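Local coordinates for putative citrate lyase, alfa subunit (Streptococcus mutans, PDB 2HJ0), which is probably the alpha subunit of a citrate lyase, an alpha/beta protein of the CitF family built around two large mixed beta sheets, at residues 276-288 and 305-317. Numbering follows the deposited sequence.
Sequences FQTGTGGASLAVT and ALGGITNAMVELL
Phe-276 and Ala-305 pair as neighbours on adjacent parallel strands, and Leu-306 N closes the register with a hydrogen bond of 3.3 Å to Phe-276 O. Past this bridge segment 276-288 runs through a loop into helix 282-297, and segment 305-317 goes by way of the short strand 308-309 into helix 311-318. At Gly-307 the segment 305-317 passes with positive phi (83°), Gly-307 CA lying 3.6 Å from Gln-277 OE1.

Phe-276 and Ala-305 have their side chains on the same face of the sheet. The ring packs there with the methyl of Ala-305 over one face and Leu-316 CD1 near its plane, 4.1 Å from Phe-276 CZ. The selenomethionine at Met-313 makes an oblique Met-aromatic contact, SE lying 5.1 Å from the ring centroid; its chain bends at chi2 and chi3, carrying the terminal methyl beside Phe-276 CE2 and Thr-278 OG1. Gln-277 extends with CG anti to the backbone N (chi1 -179°), which lays its amide alongside Leu-306 and Gly-307; OE1 is held by Tyr-354.

Beyond the sheet, toward the helices, Thr-310 CG2 lies 4.0 Å from Thr-280 CA, while the Thr-310 hydroxyl, as N-cap of helix 311-318, accepts a weak bond from Ala-312 N. Leu-285 CD1 rests 3.7 Å from Thr-310 OG1 and also meets Ala-312 CB. Thr-288, hydrogen-bonded to Tyr-247, borders the same alanine methyl.

Strands 275-277 and 302-305 are joined through helix 282-297 as a beta-alpha-beta crossover, and helix 311-318 follows the second strand, packing beside the first helix in the layered alpha/beta arrangement of this CitF-family chain.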
ATOM      1  N   PHE A 276      11.732 -12.932  17.071  1.00  7.08           N
ATOM      2  CA  PHE A 276      12.169 -14.234  16.611  1.00  8.39           C
ATOM      3  C   PHE A 276      11.262 -14.828  15.539  1.00  9.88           C
ATOM      4  O   PHE A 276      10.115 -14.407  15.345  1.00  9.58           O
ATOM      5  CB  PHE A 276      12.230 -15.212  17.781  1.00  8.07           C
ATOM      6  CG  PHE A 276      10.884 -15.549  18.345  1.00  8.35           C
ATOM      7  CD1 PHE A 276      10.243 -14.681  19.216  1.00  8.76           C
ATOM      8  CD2 PHE A 276      10.225 -16.698  17.949  1.00  7.88           C
ATOM      9  CE1 PHE A 276       8.962 -14.954  19.674  1.00  9.17           C
ATOM     10  CE2 PHE A 276       8.942 -16.974  18.407  1.00  8.99           C
ATOM     11  CZ  PHE A 276       8.310 -16.101  19.268  1.00  7.64           C
ATOM     12  N   GLN A 277      11.796 -15.832  14.858  1.00 10.61           N
ATOM     13  CA  GLN A 277      11.060 -16.547  13.838  1.00 11.96           C
ATOM     14  C   GLN A 277      11.431 -18.022  13.973  1.00 11.69           C
ATOM     15  O   GLN A 277      12.608 -18.365  14.048  1.00  8.88           O
ATOM     16  CB  GLN A 277      11.422 -16.034  12.441  1.00 13.23           C
ATOM     17  CG  GLN A 277      10.657 -16.734  11.333  1.00 15.85           C
ATOM     18  CD  GLN A 277      11.160 -16.393   9.951  1.00 17.47           C
ATOM     19  OE1 GLN A 277      10.951 -15.294   9.440  1.00 20.29           O
ATOM     20  NE2 GLN A 277      11.840 -17.343   9.338  1.00 20.04           N
ATOM     21  N   THR A 278      10.420 -18.885  14.046  1.00 13.98           N
ATOM     22  CA  THR A 278      10.644 -20.323  14.157  1.00 14.78           C
ATOM     23  C   THR A 278      10.099 -21.028  12.936  1.00 13.96           C
ATOM     24  O   THR A 278       9.420 -20.429  12.101  1.00 14.26           O
ATOM     25  CB  THR A 278       9.964 -20.937  15.393  1.00 16.02           C
ATOM     26  OG1 THR A 278       8.590 -20.539  15.426  1.00 17.93           O
ATOM     27  CG2 THR A 278      10.662 -20.485  16.663  1.00 17.50           C
ATOM     28  N   GLY A 279      10.389 -22.318  12.851  1.00 14.89           N
ATOM     29  CA  GLY A 279       9.951 -23.110  11.719  1.00 15.03           C
ATOM     30  C   GLY A 279       8.460 -23.332  11.603  1.00 15.42           C
ATOM     31  O   GLY A 279       7.665 -22.886  12.431  1.00 14.03           O
ATOM     32  N   THR A 280       8.084 -24.042  10.551  1.00 16.81           N
ATOM     33  CA  THR A 280       6.690 -24.348  10.311  1.00 18.19           C
ATOM     34  C   THR A 280       6.432 -25.846  10.479  1.00 18.89           C
ATOM     35  O   THR A 280       5.407 -26.354  10.041  1.00 19.95           O
ATOM     36  CB  THR A 280       6.266 -23.906   8.887  1.00 18.41           C
ATOM     37  OG1 THR A 280       7.111 -24.540   7.919  1.00 18.99           O
ATOM     38  CG2 THR A 280       6.387 -22.405   8.737  1.00 18.03           C
ATOM     39  N   GLY A 281       7.365 -26.547  11.113  1.00 19.51           N
ATOM     40  CA  GLY A 281       7.208 -27.975  11.324  1.00 20.69           C
ATOM     41  C   GLY A 281       8.502 -28.587  11.829  1.00 22.42           C
ATOM     42  O   GLY A 281       9.526 -27.908  11.899  1.00 23.67           O
ATOM     43  N   GLY A 282       8.471 -29.865  12.189  1.00 22.06           N
ATOM     44  CA  GLY A 282       9.679 -30.501  12.676  1.00 22.86           C
ATOM     45  C   GLY A 282      10.228 -29.887  13.949  1.00 22.89           C
ATOM     46  O   GLY A 282       9.494 -29.286  14.733  1.00 24.11           O
ATOM     47  N   ALA A 283      11.530 -30.038  14.156  1.00 22.71           N
ATOM     48  CA  ALA A 283      12.180 -29.507  15.345  1.00 23.38           C
ATOM     49  C   ALA A 283      12.200 -27.984  15.331  1.00 23.64           C
ATOM     50  O   ALA A 283      12.061 -27.348  16.373  1.00 23.73           O
ATOM     51  CB  ALA A 283      13.608 -30.048  15.442  1.00 22.36           C
ATOM     52  N   SER A 284      12.387 -27.403  14.150  1.00 24.38           N
ATOM     53  CA  SER A 284      12.419 -25.951  14.016  1.00 26.15           C
ATOM     54  C   SER A 284      11.140 -25.320  14.566  1.00 26.60           C
ATOM     55  O   SER A 284      11.156 -24.181  15.040  1.00 27.95           O
ATOM     56  CB  SER A 284      12.585 -25.549  12.553  1.00 25.70           C
ATOM     57  OG  SER A 284      11.421 -25.885  11.827  1.00 27.19           O
ATOM     58  N   LEU A 285      10.031 -26.047  14.497  1.00 25.05           N
ATOM     59  CA  LEU A 285       8.774 -25.529  15.019  1.00 23.87           C
ATOM     60  C   LEU A 285       8.665 -25.803  16.508  1.00 23.19           C
ATOM     61  O   LEU A 285       8.342 -24.917  17.278  1.00 23.00           O
ATOM     62  CB  LEU A 285       7.589 -26.172  14.295  1.00 23.27           C
ATOM     63  CG  LEU A 285       6.181 -26.032  14.893  1.00 21.33           C
ATOM     64  CD1 LEU A 285       5.778 -24.584  15.087  1.00 21.43           C
ATOM     65  CD2 LEU A 285       5.224 -26.719  13.958  1.00 21.57           C
ATOM     66  N   ALA A 286       8.952 -27.039  16.898  1.00 23.63           N
ATOM     67  CA  ALA A 286       8.864 -27.451  18.289  1.00 24.31           C
ATOM     68  C   ALA A 286       9.661 -26.567  19.234  1.00 24.21           C
ATOM     69  O   ALA A 286       9.307 -26.413  20.399  1.00 24.44           O
ATOM     70  CB  ALA A 286       9.321 -28.889  18.426  1.00 24.73           C
ATOM     71  N   VAL A 287      10.745 -25.994  18.737  1.00 23.48           N
ATOM     72  CA  VAL A 287      11.575 -25.144  19.567  1.00 22.10           C
ATOM     73  C   VAL A 287      10.730 -24.128  20.337  1.00 20.74           C
ATOM     74  O   VAL A 287      11.091 -23.749  21.446  1.00 20.15           O
ATOM     75  CB  VAL A 287      12.639 -24.418  18.706  1.00 22.41           C
ATOM     76  CG1 VAL A 287      11.962 -23.432  17.772  1.00 23.38           C
ATOM     77  CG2 VAL A 287      13.643 -23.717  19.588  1.00 21.88           C
ATOM     78  N   THR A 288       9.602 -23.704  19.769  1.00 19.11           N
ATOM     79  CA  THR A 288       8.753 -22.722  20.446  1.00 20.06           C
ATOM     80  C   THR A 288       8.166 -23.240  21.766  1.00 20.19           C
ATOM     81  O   THR A 288       7.912 -22.461  22.683  1.00 19.33           O
ATOM     82  CB  THR A 288       7.573 -22.235  19.557  1.00 19.11           C
ATOM     83  OG1 THR A 288       6.633 -23.295  19.382  1.00 22.73           O
ATOM     84  CG2 THR A 288       8.056 -21.785  18.220  1.00 19.00           C
ATOM     85  N   ALA A 305       6.703 -11.836  16.450  1.00 14.61           N
ATOM     86  CA  ALA A 305       7.097 -13.059  15.779  1.00 14.95           C
ATOM     87  C   ALA A 305       6.869 -12.802  14.274  1.00 15.11           C
ATOM     88  O   ALA A 305       5.981 -12.026  13.886  1.00 13.25           O
ATOM     89  CB  ALA A 305       6.245 -14.206  16.263  1.00 15.31           C
ATOM     90  N   LEU A 306       7.661 -13.457  13.428  1.00 15.23           N
ATOM     91  CA  LEU A 306       7.558 -13.255  11.989  1.00 15.83           C
ATOM     92  C   LEU A 306       7.423 -14.524  11.170  1.00 15.88           C
ATOM     93  O   LEU A 306       7.264 -15.619  11.697  1.00 15.91           O
ATOM     94  CB  LEU A 306       8.794 -12.495  11.513  1.00 15.54           C
ATOM     95  CG  LEU A 306       8.891 -12.071  10.053  1.00 16.16           C
ATOM     96  CD1 LEU A 306       7.742 -11.131   9.728  1.00 16.36           C
ATOM     97  CD2 LEU A 306      10.237 -11.392   9.804  1.00 18.38           C
ATOM     98  N   GLY A 307       7.470 -14.341   9.856  1.00 17.33           N
ATOM     99  CA  GLY A 307       7.433 -15.452   8.919  1.00 16.73           C
ATOM    100  C   GLY A 307       6.108 -16.049   8.518  1.00 15.07           C
ATOM    101  O   GLY A 307       5.120 -15.354   8.264  1.00 12.85           O
ATOM    102  N   GLY A 308       6.160 -17.369   8.383  1.00 14.65           N
ATOM    103  CA  GLY A 308       5.003 -18.154   8.053  1.00 13.12           C
ATOM    104  C   GLY A 308       4.528 -18.515   9.437  1.00 12.34           C
ATOM    105  O   GLY A 308       5.218 -19.208  10.191  1.00 11.11           O
ATOM    106  N   ILE A 309       3.356 -18.002   9.773  1.00 11.19           N
ATOM    107  CA  ILE A 309       2.762 -18.207  11.069  1.00 11.24           C
ATOM    108  C   ILE A 309       2.099 -19.563  11.165  1.00 11.10           C
ATOM    109  O   ILE A 309       1.642 -20.094  10.163  1.00 10.57           O
ATOM    110  CB  ILE A 309       1.746 -17.104  11.322  1.00 10.80           C
ATOM    111  CG1 ILE A 309       2.425 -15.749  11.098  1.00 11.33           C
ATOM    112  CG2 ILE A 309       1.159 -17.232  12.717  1.00 11.28           C
ATOM    113  CD1 ILE A 309       3.721 -15.548  11.885  1.00 10.65           C
ATOM    114  N   THR A 310       2.099 -20.139  12.366  1.00 12.55           N
ATOM    115  CA  THR A 310       1.452 -21.432  12.625  1.00 12.23           C
ATOM    116  C   THR A 310       0.620 -21.198  13.875  1.00 11.39           C
ATOM    117  O   THR A 310       0.784 -20.174  14.540  1.00  8.53           O
ATOM    118  CB  THR A 310       2.442 -22.547  12.945  1.00 12.47           C
ATOM    119  OG1 THR A 310       2.830 -22.446  14.314  1.00 15.70           O
ATOM    120  CG2 THR A 310       3.669 -22.438  12.082  1.00 14.73           C
ATOM    121  N   ASN A 311      -0.263 -22.138  14.199  1.00 11.85           N
ATOM    122  CA  ASN A 311      -1.103 -21.991  15.382  1.00 12.24           C
ATOM    123  C   ASN A 311      -0.296 -21.778  16.653  1.00 12.24           C
ATOM    124  O   ASN A 311      -0.767 -21.102  17.558  1.00 10.65           O
ATOM    125  CB  ASN A 311      -2.020 -23.201  15.552  1.00 12.84           C
ATOM    126  CG  ASN A 311      -2.967 -23.052  16.733  1.00 15.71           C
ATOM    127  OD1 ASN A 311      -2.798 -23.715  17.757  1.00 17.11           O
ATOM    128  ND2 ASN A 311      -3.965 -22.169  16.600  1.00 15.92           N
ATOM    129  N   ALA A 312       0.913 -22.340  16.720  1.00 13.58           N
ATOM    130  CA  ALA A 312       1.753 -22.176  17.904  1.00 14.78           C
ATOM    131  C   ALA A 312       2.031 -20.706  18.120  1.00 17.28           C
ATOM    132  O   ALA A 312       2.118 -20.222  19.252  1.00 17.11           O
ATOM    133  CB  ALA A 312       3.043 -22.910  17.739  1.00 14.54           C
HETATM  134  N   MSE A 313       2.152 -19.990  17.012  1.00 19.81           N
HETATM  135  CA  MSE A 313       2.416 -18.564  17.056  1.00 21.71           C
HETATM  136  C   MSE A 313       1.197 -17.793  17.549  1.00 19.05           C
HETATM  137  O   MSE A 313       1.324 -16.854  18.330  1.00 17.11           O
HETATM  138  CB  MSE A 313       2.827 -18.080  15.670  1.00 28.89           C
HETATM  139  CG  MSE A 313       4.000 -17.148  15.729  1.00 39.15           C
HETATM  140 SE   MSE A 313       5.420 -17.936  16.810  1.00 54.68          SE
HETATM  141  CE  MSE A 313       6.806 -17.928  15.425  1.00 49.87           C
ATOM    142  N   VAL A 314       0.018 -18.201  17.090  1.00 17.01           N
ATOM    143  CA  VAL A 314      -1.212 -17.556  17.499  1.00 16.79           C
ATOM    144  C   VAL A 314      -1.371 -17.820  18.983  1.00 16.64           C
ATOM    145  O   VAL A 314      -1.767 -16.945  19.759  1.00 18.19           O
ATOM    146  CB  VAL A 314      -2.425 -18.145  16.763  1.00 16.66           C
ATOM    147  CG1 VAL A 314      -3.690 -17.360  17.113  1.00 15.33           C
ATOM    148  CG2 VAL A 314      -2.181 -18.135  15.273  1.00 14.81           C
ATOM    149  N   GLU A 315      -1.039 -19.039  19.370  1.00 16.15           N
ATOM    150  CA  GLU A 315      -1.121 -19.453  20.762  1.00 16.06           C
ATOM    151  C   GLU A 315      -0.352 -18.449  21.616  1.00 14.39           C
ATOM    152  O   GLU A 315      -0.892 -17.920  22.574  1.00 15.29           O
ATOM    153  CB  GLU A 315      -0.516 -20.851  20.920  1.00 18.45           C
ATOM    154  CG  GLU A 315      -1.317 -21.825  21.772  1.00 21.78           C
ATOM    155  CD  GLU A 315      -2.232 -22.738  20.961  1.00 23.92           C
ATOM    156  OE1 GLU A 315      -3.314 -22.295  20.508  1.00 24.82           O
ATOM    157  OE2 GLU A 315      -1.858 -23.915  20.774  1.00 24.89           O
ATOM    158  N   LEU A 316       0.899 -18.174  21.259  1.00 13.02           N
ATOM    159  CA  LEU A 316       1.711 -17.235  22.024  1.00 12.92           C
ATOM    160  C   LEU A 316       1.172 -15.813  22.045  1.00 13.65           C
ATOM    161  O   LEU A 316       1.307 -15.099  23.043  1.00 13.92           O
ATOM    162  CB  LEU A 316       3.142 -17.208  21.497  1.00 13.71           C
ATOM    163  CG  LEU A 316       4.025 -18.429  21.771  1.00 15.23           C
ATOM    164  CD1 LEU A 316       5.335 -18.263  21.006  1.00 14.96           C
ATOM    165  CD2 LEU A 316       4.299 -18.579  23.268  1.00 14.72           C
ATOM    166  N   LEU A 317       0.578 -15.387  20.936  1.00 14.64           N
ATOM    167  CA  LEU A 317       0.028 -14.037  20.848  1.00 14.53           C
ATOM    168  C   LEU A 317      -1.168 -13.886  21.794  1.00 15.52           C
ATOM    169  O   LEU A 317      -1.428 -12.799  22.307  1.00 14.18           O
ATOM    170  CB  LEU A 317      -0.413 -13.730  19.409  1.00 11.76           C
ATOM    171  CG  LEU A 317      -1.013 -12.328  19.234  1.00 12.36           C
ATOM    172  CD1 LEU A 317       0.113 -11.311  19.127  1.00 10.33           C
ATOM    173  CD2 LEU A 317      -1.912 -12.266  18.012  1.00  9.34           C
TER